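Ancylostoma secreted protein 1 (Necator americanus, PDB 3NT8) is a secreted two-CAP-domain protein of the human hookworm, probably associated with the transition of infective larvae to parasitism. Local coordinates at residues Met104-Ser109 / Thr169-Ser174; Met271-Tyr276 / Glu418-Ala423; Ala66-Lys71 / Cys201-Asn206. All blocks are in the same frame, centred on the assembly; numbering follows the deposited sequence.

Contact 1 (Met104-Ser109 / Thr169-Ser174); sequences MSWSSS and TKLAVS
Trp106 and Leu171 face each other as a hydrogen-bonded pair of an antiparallel ladder, and their two backbone bonds form its centre. Trp106 N reaches Leu171 O at 2.8 Å and Leu171 N returns to Trp106 O at 2.9 Å. On one side of this pair Val173 N bonds to Met104 O at 3.0 Å, while the reverse bond from Met104 N to Val173 O is weak. On the other, Ser108 N to Thr169 O ties the ladder just beyond the strand of Trp106. The two strands run at 160° to each other.

The face bearing Met104, Trp106, Leu171 and Val173 is largely apolar. Trp106 and Leu171 point the same way, side by side: Leu171 CD2 lies 4.0 Å from Trp106 CD1, while Val173 CG2 meets the ring edge near its plane, 4.3 Å from the same CD1. The Met104 chain bends at chi2 (69°), which sets SD, and CE beyond it sits 3.6 Å above the plane of the Trp106 ring, toward the rim, so one indole face is packed by a residue of its own strand.

The face of Ser105, Ser107, Lys170 and Ala172 carries the polar side-chain contact. Lys170 NZ donates to Ser105 OG at 2.7 Å, the lysine chain extended as far as CE and then turned at chi4 (-53°) to bring NZ onto the hydroxyl. Lys170 NZ has a second, weak bond to Cys89 O.

Further out, Thr122 OG1 holds Trp106 NE1, and Lys118 makes a cation-pi contact with the indole. In this CAP-domain sheet, 100-107 is an outermost strand and 170-177 lies between it and 159-167. Helix 119-127 packs on the apolar face through Thr122 and Trp126.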
loop_
_atom_site.group_PDB
_atom_site.type_symbol
_atom_site.label_atom_id
_atom_site.label_comp_id
_atom_site.label_asym_id
_atom_site.label_seq_id
_atom_site.Cartn_x
_atom_site.Cartn_y
_atom_site.Cartn_z
ATOM N N MET A 104 -4.977 21.113 10.072
ATOM C CA MET A 104 -4.341 22.121 10.921
ATOM C C MET A 104 -5.372 23.170 11.272
ATOM O O MET A 104 -6.143 23.614 10.423
ATOM C CB MET A 104 -3.174 22.803 10.214
ATOM C CG MET A 104 -2.495 23.826 10.993
ATOM S SD MET A 104 -1.635 23.057 12.321
ATOM C CE MET A 104 -0.821 24.563 12.905
ATOM N N SER A 105 -5.338 23.585 12.526
ATOM C CA SER A 105 -6.267 24.592 13.001
ATOM C C SER A 105 -5.517 25.812 13.541
ATOM O O SER A 105 -4.570 25.679 14.319
ATOM C CB SER A 105 -7.219 23.989 14.042
ATOM O OG SER A 105 -8.130 24.985 14.511
ATOM N N TRP A 106 -5.926 27.005 13.103
ATOM C CA TRP A 106 -5.380 28.250 13.648
ATOM C C TRP A 106 -6.418 29.068 14.399
ATOM O O TRP A 106 -7.605 29.092 14.031
ATOM C CB TRP A 106 -4.804 29.118 12.526
ATOM C CG TRP A 106 -3.780 28.445 11.720
ATOM C CD1 TRP A 106 -3.972 27.729 10.569
ATOM C CD2 TRP A 106 -2.386 28.432 11.973
ATOM N NE1 TRP A 106 -2.771 27.248 10.106
ATOM C CE2 TRP A 106 -1.778 27.672 10.943
ATOM C CE3 TRP A 106 -1.579 28.991 12.971
ATOM C CZ2 TRP A 106 -0.407 27.457 10.881
ATOM C CZ3 TRP A 106 -0.211 28.780 12.916
ATOM C CH2 TRP A 106 0.365 28.011 11.875
ATOM N N SER A 107 -5.980 29.753 15.455
ATOM C CA SER A 107 -6.860 30.683 16.138
ATOM C C SER A 107 -6.214 32.032 16.250
ATOM O O SER A 107 -5.008 32.161 16.486
ATOM C CB SER A 107 -7.305 30.187 17.517
ATOM O OG SER A 107 -8.105 29.029 17.409
ATOM N N SER A 108 -7.026 33.055 16.046
ATOM C CA SER A 108 -6.561 34.418 16.261
ATOM C C SER A 108 -7.764 35.288 16.506
ATOM O O SER A 108 -8.773 35.141 15.815
ATOM C CB SER A 108 -5.763 34.916 15.066
ATOM O OG SER A 108 -5.455 36.300 15.188
ATOM N N SER A 109 -7.634 36.191 17.476
ATOM C CA SER A 109 -8.699 37.083 17.933
ATOM C C SER A 109 -8.986 38.167 16.923
ATOM O O SER A 109 -10.051 38.821 16.976
ATOM C CB SER A 109 -8.322 37.732 19.264
ATOM O OG SER A 109 -7.101 38.458 19.139
ATOM N N THR A 169 -12.950 33.440 14.013
ATOM C CA THR A 169 -11.599 33.628 14.617
ATOM C C THR A 169 -10.790 32.352 14.481
ATOM O O THR A 169 -9.713 32.206 15.079
ATOM C CB THR A 169 -11.647 34.028 16.142
ATOM O OG1 THR A 169 -12.581 33.183 16.819
ATOM C CG2 THR A 169 -12.052 35.491 16.337
ATOM N N LYS A 170 -11.326 31.422 13.700
ATOM C CA LYS A 170 -10.714 30.141 13.550
ATOM C C LYS A 170 -10.493 29.839 12.059
ATOM O O LYS A 170 -11.319 30.142 11.228
ATOM C CB LYS A 170 -11.599 29.076 14.225
ATOM C CG LYS A 170 -11.061 27.640 14.219
ATOM C CD LYS A 170 -11.826 26.780 15.280
ATOM C CE LYS A 170 -11.134 25.446 15.712
ATOM N NZ LYS A 170 -10.782 24.574 14.514
ATOM N N LEU A 171 -9.370 29.205 11.736
ATOM C CA LEU A 171 -9.044 28.853 10.344
ATOM C C LEU A 171 -8.629 27.400 10.271
ATOM O O LEU A 171 -7.748 26.976 10.956
ATOM C CB LEU A 171 -7.906 29.732 9.799
ATOM C CG LEU A 171 -7.387 29.388 8.387
ATOM C CD1 LEU A 171 -8.359 29.760 7.281
ATOM C CD2 LEU A 171 -6.123 30.103 8.132
ATOM N N ALA A 172 -9.277 26.641 9.418
ATOM C CA ALA A 172 -8.841 25.274 9.250
ATOM C C ALA A 172 -8.273 25.161 7.832
ATOM O O ALA A 172 -8.864 25.712 6.870
ATOM C CB ALA A 172 -10.014 24.316 9.477
ATOM N N VAL A 173 -7.091 24.560 7.742
ATOM C CA VAL A 173 -6.409 24.283 6.485
ATOM C C VAL A 173 -6.108 22.787 6.419
ATOM O O VAL A 173 -5.648 22.228 7.390
ATOM C CB VAL A 173 -5.087 25.044 6.378
ATOM C CG1 VAL A 173 -4.482 24.788 4.983
ATOM C CG2 VAL A 173 -5.290 26.555 6.671
ATOM N N SER A 174 -6.433 22.150 5.304
ATOM C CA SER A 174 -6.495 20.681 5.230
ATOM C C SER A 174 -6.178 20.220 3.791
ATOM O O SER A 174 -6.415 20.917 2.870
ATOM C CB SER A 174 -7.853 20.101 5.707
ATOM O OG SER A 174 -7.812 18.645 5.778
#

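Contact 2 (Met271-Tyr276 / Glu418-Ala423)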
loop_
_atom_site.group_PDB
_atom_site.type_symbol
_atom_site.label_atom_id
_atom_site.label_comp_id
_atom_site.label_asym_id
_atom_site.label_seq_id
_atom_site.Cartn_x
_atom_site.Cartn_y
_atom_site.Cartn_z
ATOM N N MET A 271 8.692 -24.985 -4.942
ATOM C CA MET A 271 7.750 -23.890 -4.774
ATOM C C MET A 271 6.909 -23.704 -6.003
ATOM O O MET A 271 7.403 -23.298 -7.029
ATOM C CB MET A 271 8.490 -22.590 -4.451
ATOM C CG MET A 271 7.564 -21.416 -4.136
ATOM S SD MET A 271 6.732 -21.458 -2.505
ATOM C CE MET A 271 8.203 -21.381 -1.454
ATOM N N LEU A 272 5.633 -24.008 -5.906
ATOM C CA LEU A 272 4.767 -23.979 -7.074
ATOM C C LEU A 272 4.336 -22.547 -7.454
ATOM O O LEU A 272 4.142 -21.659 -6.591
ATOM C CB LEU A 272 3.531 -24.814 -6.775
ATOM C CG LEU A 272 3.777 -26.315 -6.620
ATOM C CD1 LEU A 272 2.529 -26.876 -5.926
ATOM C CD2 LEU A 272 4.004 -26.964 -7.968
ATOM N N LYS A 273 4.204 -22.322 -8.751
ATOM C CA LYS A 273 3.761 -21.029 -9.250
ATOM C C LYS A 273 2.260 -20.982 -9.107
ATOM O O LYS A 273 1.586 -21.895 -9.540
ATOM C CB LYS A 273 4.140 -20.854 -10.741
ATOM C CG LYS A 273 3.852 -19.431 -11.291
ATOM C CD LYS A 273 4.462 -19.250 -12.711
ATOM C CE LYS A 273 4.446 -17.794 -13.146
ATOM N NZ LYS A 273 4.747 -17.715 -14.593
ATOM N N MET A 274 1.734 -19.919 -8.514
ATOM C CA MET A 274 0.277 -19.796 -8.360
ATOM C C MET A 274 -0.418 -19.415 -9.653
ATOM O O MET A 274 0.090 -18.632 -10.445
ATOM C CB MET A 274 -0.100 -18.760 -7.278
ATOM C CG MET A 274 0.112 -19.223 -5.857
ATOM S SD MET A 274 -0.026 -17.895 -4.663
ATOM C CE MET A 274 -0.132 -18.903 -3.187
ATOM N N VAL A 275 -1.610 -19.954 -9.818
ATOM C CA VAL A 275 -2.492 -19.542 -10.893
ATOM C C VAL A 275 -3.780 -18.958 -10.266
ATOM O O VAL A 275 -4.217 -19.441 -9.202
ATOM C CB VAL A 275 -2.829 -20.730 -11.877
ATOM C CG1 VAL A 275 -1.613 -21.147 -12.681
ATOM C CG2 VAL A 275 -3.337 -21.920 -11.163
ATOM N N TYR A 276 -4.353 -17.949 -10.915
ATOM C CA TYR A 276 -5.624 -17.394 -10.542
ATOM C C TYR A 276 -6.813 -18.340 -10.852
ATOM O O TYR A 276 -6.874 -18.945 -11.916
ATOM C CB TYR A 276 -5.813 -16.013 -11.186
ATOM C CG TYR A 276 -6.679 -15.142 -10.309
ATOM C CD1 TYR A 276 -6.138 -14.449 -9.244
ATOM C CD2 TYR A 276 -8.069 -15.073 -10.496
ATOM C CE1 TYR A 276 -6.944 -13.711 -8.402
ATOM C CE2 TYR A 276 -8.835 -14.331 -9.691
ATOM C CZ TYR A 276 -8.280 -13.636 -8.653
ATOM O OH TYR A 276 -9.095 -12.896 -7.811
ATOM N N GLU A 418 13.927 -17.846 -11.621
ATOM C CA GLU A 418 12.613 -17.591 -10.981
ATOM C C GLU A 418 12.347 -18.569 -9.787
ATOM O O GLU A 418 11.990 -18.132 -8.705
ATOM C CB GLU A 418 11.490 -17.659 -12.039
ATOM C CG GLU A 418 10.156 -17.229 -11.593
ATOM C CD GLU A 418 9.032 -17.593 -12.567
ATOM O OE1 GLU A 418 9.151 -18.586 -13.304
ATOM O OE2 GLU A 418 7.987 -16.897 -12.570
ATOM N N GLY A 419 12.549 -19.876 -9.988
ATOM C CA GLY A 419 12.538 -20.851 -8.907
ATOM C C GLY A 419 11.154 -21.349 -8.553
ATOM O O GLY A 419 10.895 -21.723 -7.429
ATOM N N LEU A 420 10.260 -21.364 -9.538
ATOM C CA LEU A 420 8.851 -21.760 -9.384
ATOM C C LEU A 420 8.458 -22.897 -10.335
ATOM O O LEU A 420 8.600 -22.758 -11.548
ATOM C CB LEU A 420 7.951 -20.538 -9.635
ATOM C CG LEU A 420 8.000 -19.379 -8.630
ATOM C CD1 LEU A 420 7.214 -18.160 -9.130
ATOM C CD2 LEU A 420 7.518 -19.770 -7.259
ATOM N N CYS A 421 7.980 -24.012 -9.771
ATOM C CA CYS A 421 7.493 -25.139 -10.568
ATOM C C CYS A 421 6.128 -24.822 -11.216
ATOM O O CYS A 421 5.179 -24.432 -10.550
ATOM C CB CYS A 421 7.386 -26.424 -9.738
ATOM S SG CYS A 421 8.736 -26.755 -8.577
ATOM N N SER A 422 6.032 -25.009 -12.522
ATOM C CA SER A 422 4.835 -24.627 -13.262
ATOM C C SER A 422 4.560 -25.731 -14.255
ATOM O O SER A 422 5.473 -26.353 -14.810
ATOM C CB SER A 422 5.072 -23.272 -14.001
ATOM O OG SER A 422 3.907 -22.682 -14.598
ATOM N N ALA A 423 3.283 -26.003 -14.454
ATOM C CA ALA A 423 2.888 -26.737 -15.664
ATOM C C ALA A 423 1.973 -25.905 -16.630
ATOM O O ALA A 423 2.135 -26.012 -17.862
ATOM C CB ALA A 423 2.328 -28.146 -15.326
HETATM O O HOH W 1 11.442 -24.312 -6.194
#
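Met271-Lys273 and Leu420-Cys421 are joined by a single backbone bridge centred on Leu272 and Cys421, with Cys421 N bonded to Met271 O and Lys273 N to Cys421 O, both at 2.9 Å. A water extends the link, accepting from Met271 N and donating to Gly419 O.

The tightest side-chain contact is between Met271 and Leu420, which lie side by side and point the same way: Leu420 CD2 is 3.5 Å from Met271 CG. Across the bridge, Leu272 CD2 rests 3.9 Å from Cys421 CB. Cys421 SG is committed to the disulfide with Cys408, so the bridge fastens a disulfide-bonded part of the C-terminal region to the second CAP domain.

Lys273 stretches out over the loop, CG anti to the backbone N (chi1 -173°) and the chain extended beyond it. It crosses Leu420 at about a right angle, CB against CB at 4.0 Å, and passes Ser422 OG with CD. Lys273 also crosses Glu418 at about a right angle; the salt bridge from NZ to Glu418 OE2 is long, at 3.9 Å, which suggests a modest electrostatic pull rather than a firm grip.

Helix 235-253 ties down both segments: Arg249 NH2 bonds to Leu272 O and Ser250 OG to Glu418 O, while Met271 packs on Arg249. Just beyond Met274, strand 275-276 joins the sheet edge beside strand 369-376.

Contact 3 (Ala66-Lys71 / Cys201-Asn206)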
loop_
_atom_site.group_PDB
_atom_site.type_symbol
_atom_site.label_atom_id
_atom_site.label_comp_id
_atom_site.label_asym_id
_atom_site.label_seq_id
_atom_site.Cartn_x
_atom_site.Cartn_y
_atom_site.Cartn_z
ATOM N N ALA A 66 14.961 9.046 -3.855
ATOM C CA ALA A 66 13.802 8.242 -4.123
ATOM C C ALA A 66 13.641 7.838 -5.578
ATOM O O ALA A 66 13.641 8.693 -6.474
ATOM C CB ALA A 66 12.541 8.962 -3.656
ATOM N N LYS A 67 13.390 6.548 -5.805
ATOM C CA LYS A 67 12.923 6.112 -7.101
ATOM C C LYS A 67 11.405 6.060 -7.042
ATOM O O LYS A 67 10.813 6.014 -5.931
ATOM C CB LYS A 67 13.520 4.756 -7.461
ATOM C CG LYS A 67 13.268 3.624 -6.466
ATOM C CD LYS A 67 13.857 2.298 -7.024
ATOM C CE LYS A 67 13.572 1.106 -6.109
ATOM N NZ LYS A 67 14.465 -0.114 -6.381
ATOM N N ASN A 68 10.762 6.058 -8.213
ATOM C CA ASN A 68 9.272 6.023 -8.269
ATOM C C ASN A 68 8.585 7.127 -7.412
ATOM O O ASN A 68 7.541 6.923 -6.829
ATOM C CB ASN A 68 8.761 4.623 -7.837
ATOM C CG ASN A 68 9.312 3.492 -8.693
ATOM O OD1 ASN A 68 9.585 3.669 -9.878
ATOM N ND2 ASN A 68 9.416 2.320 -8.116
ATOM N N MET A 69 9.192 8.303 -7.285
ATOM C CA MET A 69 8.525 9.398 -6.576
ATOM C C MET A 69 7.647 10.124 -7.540
ATOM O O MET A 69 8.148 10.782 -8.468
ATOM C CB MET A 69 9.521 10.368 -5.966
ATOM C CG MET A 69 8.878 11.549 -5.244
ATOM S SD MET A 69 7.973 11.139 -3.732
ATOM C CE MET A 69 9.231 10.619 -2.564
ATOM N N TYR A 70 6.334 9.969 -7.366
ATOM C CA TYR A 70 5.326 10.601 -8.254
ATOM C C TYR A 70 4.992 12.082 -7.950
ATOM O O TYR A 70 4.909 12.527 -6.782
ATOM C CB TYR A 70 4.040 9.743 -8.382
ATOM C CG TYR A 70 4.215 8.567 -9.309
ATOM C CD1 TYR A 70 3.643 8.585 -10.589
ATOM C CD2 TYR A 70 5.056 7.512 -8.976
ATOM C CE1 TYR A 70 3.844 7.586 -11.473
ATOM C CE2 TYR A 70 5.249 6.453 -9.861
ATOM C CZ TYR A 70 4.647 6.484 -11.080
ATOM O OH TYR A 70 4.882 5.414 -11.928
ATOM N N LYS A 71 4.862 12.828 -9.029
ATOM C CA LYS A 71 4.421 14.218 -8.992
ATOM C C LYS A 71 2.940 14.132 -8.738
ATOM O O LYS A 71 2.278 13.299 -9.344
ATOM C CB LYS A 71 4.655 14.864 -10.338
ATOM C CG LYS A 71 4.388 16.347 -10.369
ATOM C CD LYS A 71 4.800 16.951 -11.726
ATOM C CE LYS A 71 4.595 18.531 -11.671
ATOM N NZ LYS A 71 4.705 19.198 -13.001
ATOM N N CYS A 201 10.072 4.429 -14.008
ATOM C CA CYS A 201 8.986 4.473 -13.055
ATOM C C CYS A 201 8.204 3.177 -13.116
ATOM O O CYS A 201 7.565 2.890 -14.137
ATOM C CB CYS A 201 8.096 5.644 -13.344
ATOM S SG CYS A 201 9.018 7.192 -13.481
ATOM N N SER A 202 8.271 2.409 -12.024
ATOM C CA SER A 202 7.811 1.022 -11.987
ATOM C C SER A 202 6.439 0.868 -11.364
ATOM O O SER A 202 5.744 -0.122 -11.628
ATOM C CB SER A 202 8.861 0.105 -11.306
ATOM O OG SER A 202 8.930 0.339 -9.889
ATOM N N THR A 203 6.005 1.871 -10.601
ATOM C CA THR A 203 4.729 1.837 -9.929
ATOM C C THR A 203 3.529 1.789 -10.894
ATOM O O THR A 203 2.661 0.921 -10.771
ATOM C CB THR A 203 4.581 3.013 -8.952
ATOM O OG1 THR A 203 5.808 3.156 -8.220
ATOM C CG2 THR A 203 3.423 2.702 -7.955
ATOM N N TYR A 204 3.505 2.694 -11.867
ATOM C CA TYR A 204 2.447 2.657 -12.863
ATOM C C TYR A 204 2.997 2.542 -14.271
ATOM O O TYR A 204 3.937 3.219 -14.631
ATOM C CB TYR A 204 1.499 3.864 -12.743
ATOM C CG TYR A 204 0.956 4.060 -11.351
ATOM C CD1 TYR A 204 -0.173 3.372 -10.934
ATOM C CD2 TYR A 204 1.577 4.919 -10.438
ATOM C CE1 TYR A 204 -0.679 3.525 -9.651
ATOM C CE2 TYR A 204 1.074 5.079 -9.135
ATOM C CZ TYR A 204 -0.051 4.369 -8.750
ATOM O OH TYR A 204 -0.572 4.492 -7.468
ATOM N N LYS A 205 2.381 1.684 -15.071
ATOM C CA LYS A 205 2.831 1.460 -16.446
ATOM C C LYS A 205 2.595 2.710 -17.247
ATOM O O LYS A 205 1.588 3.412 -17.044
ATOM C CB LYS A 205 2.059 0.302 -17.125
ATOM C CG LYS A 205 2.222 -1.073 -16.488
ATOM C CD LYS A 205 3.481 -1.813 -16.931
ATOM C CE LYS A 205 3.672 -3.089 -16.053
ATOM N NZ LYS A 205 5.091 -3.610 -15.971
ATOM N N ASN A 206 3.506 2.964 -18.185
ATOM C CA ASN A 206 3.414 4.097 -19.084
ATOM C C ASN A 206 3.420 5.431 -18.370
ATOM O O ASN A 206 2.795 6.371 -18.788
ATOM C CB ASN A 206 2.275 3.902 -20.096
ATOM C CG ASN A 206 2.537 2.655 -21.014
ATOM O OD1 ASN A 206 3.703 2.333 -21.364
ATOM N ND2 ASN A 206 1.472 1.965 -21.381
HETATM O O HOH W 2 5.771 4.707 -6.108
#
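Tyr70 meets Tyr204 in a T-shaped (edge-to-face) stack and Asn68 meets Ser202 through its amide, holding the loop 201-206, between strands 190-191 and 208-210, against a segment of the first CAP domain. The loop is stapled by a disulfide between Cys201 and Cys214. Tyr70 and Asn68 have the most surface buried, Tyr70 the larger share. The two tyrosine planes stand at 89°, the centroids 5.2 Å apart, and Tyr204 CD2 comes down over one face of Tyr70, toward the rim, 3.5 Å from CZ. Thr203 approaches the same ring obliquely, its CB 3.6 Å from Tyr70 CE2, the two side chains sliding past each other in opposite directions.

The phenol oxygen is used as well: Tyr204 N donates to Tyr70 OH at 3.0 Å, so the residue that stacks on the ring also bonds to its hydroxyl. Ser207 OG is a further hydrogen-bond partner of that hydroxyl, and Cys201 CB lies against the same oxygen.

Asn68 CG stands anti to the carbonyl carbon (chi1 -58°), and the carboxamide beyond it meets Ser202 twice. Ser202 N gives a nearly straight N-H to Asn68 OD1 at 2.8 Å, although it sits well above the amide carbonyl plane, 48° out of it. Asn68 ND2 in turn donates to Ser202 OG, a more bent bond with the hydroxyl tilted from the amide plane. The pair of bonds should fix the rotation of the carboxamide and tell its oxygen from its nitrogen.

Around this, Met69 and Lys71 make backbone bonds with Cys214 on strand 213-215, which brings the other half of the disulfide to the same place. Between the two segments one water donates to Asn68 O and lies 2.6 Å from Thr203 OG1.

In the fold
Contact 1 belongs to the sheet of the first CAP domain, whereas contacts 2 and 3 each attach a disulfide-bonded loop to a CAP domain. None is wholly core: all three mix buried and more exposed residues. Contact 1 is a regular strand ladder, contact 2 a short backbone bridge with apolar packing, and contact 3 sets side chains of one segment against backbone N-H groups and side chains of the other, with an edge-to-face aromatic pair. Contact 1 is nested inside the chain loop closed by contact 3; contact 2 follows both. The centres of contacts 1 and 2 lie about 56 Å apart on opposite sides of the chain's centre; the centre of contact 3 lies about 14 Å from it.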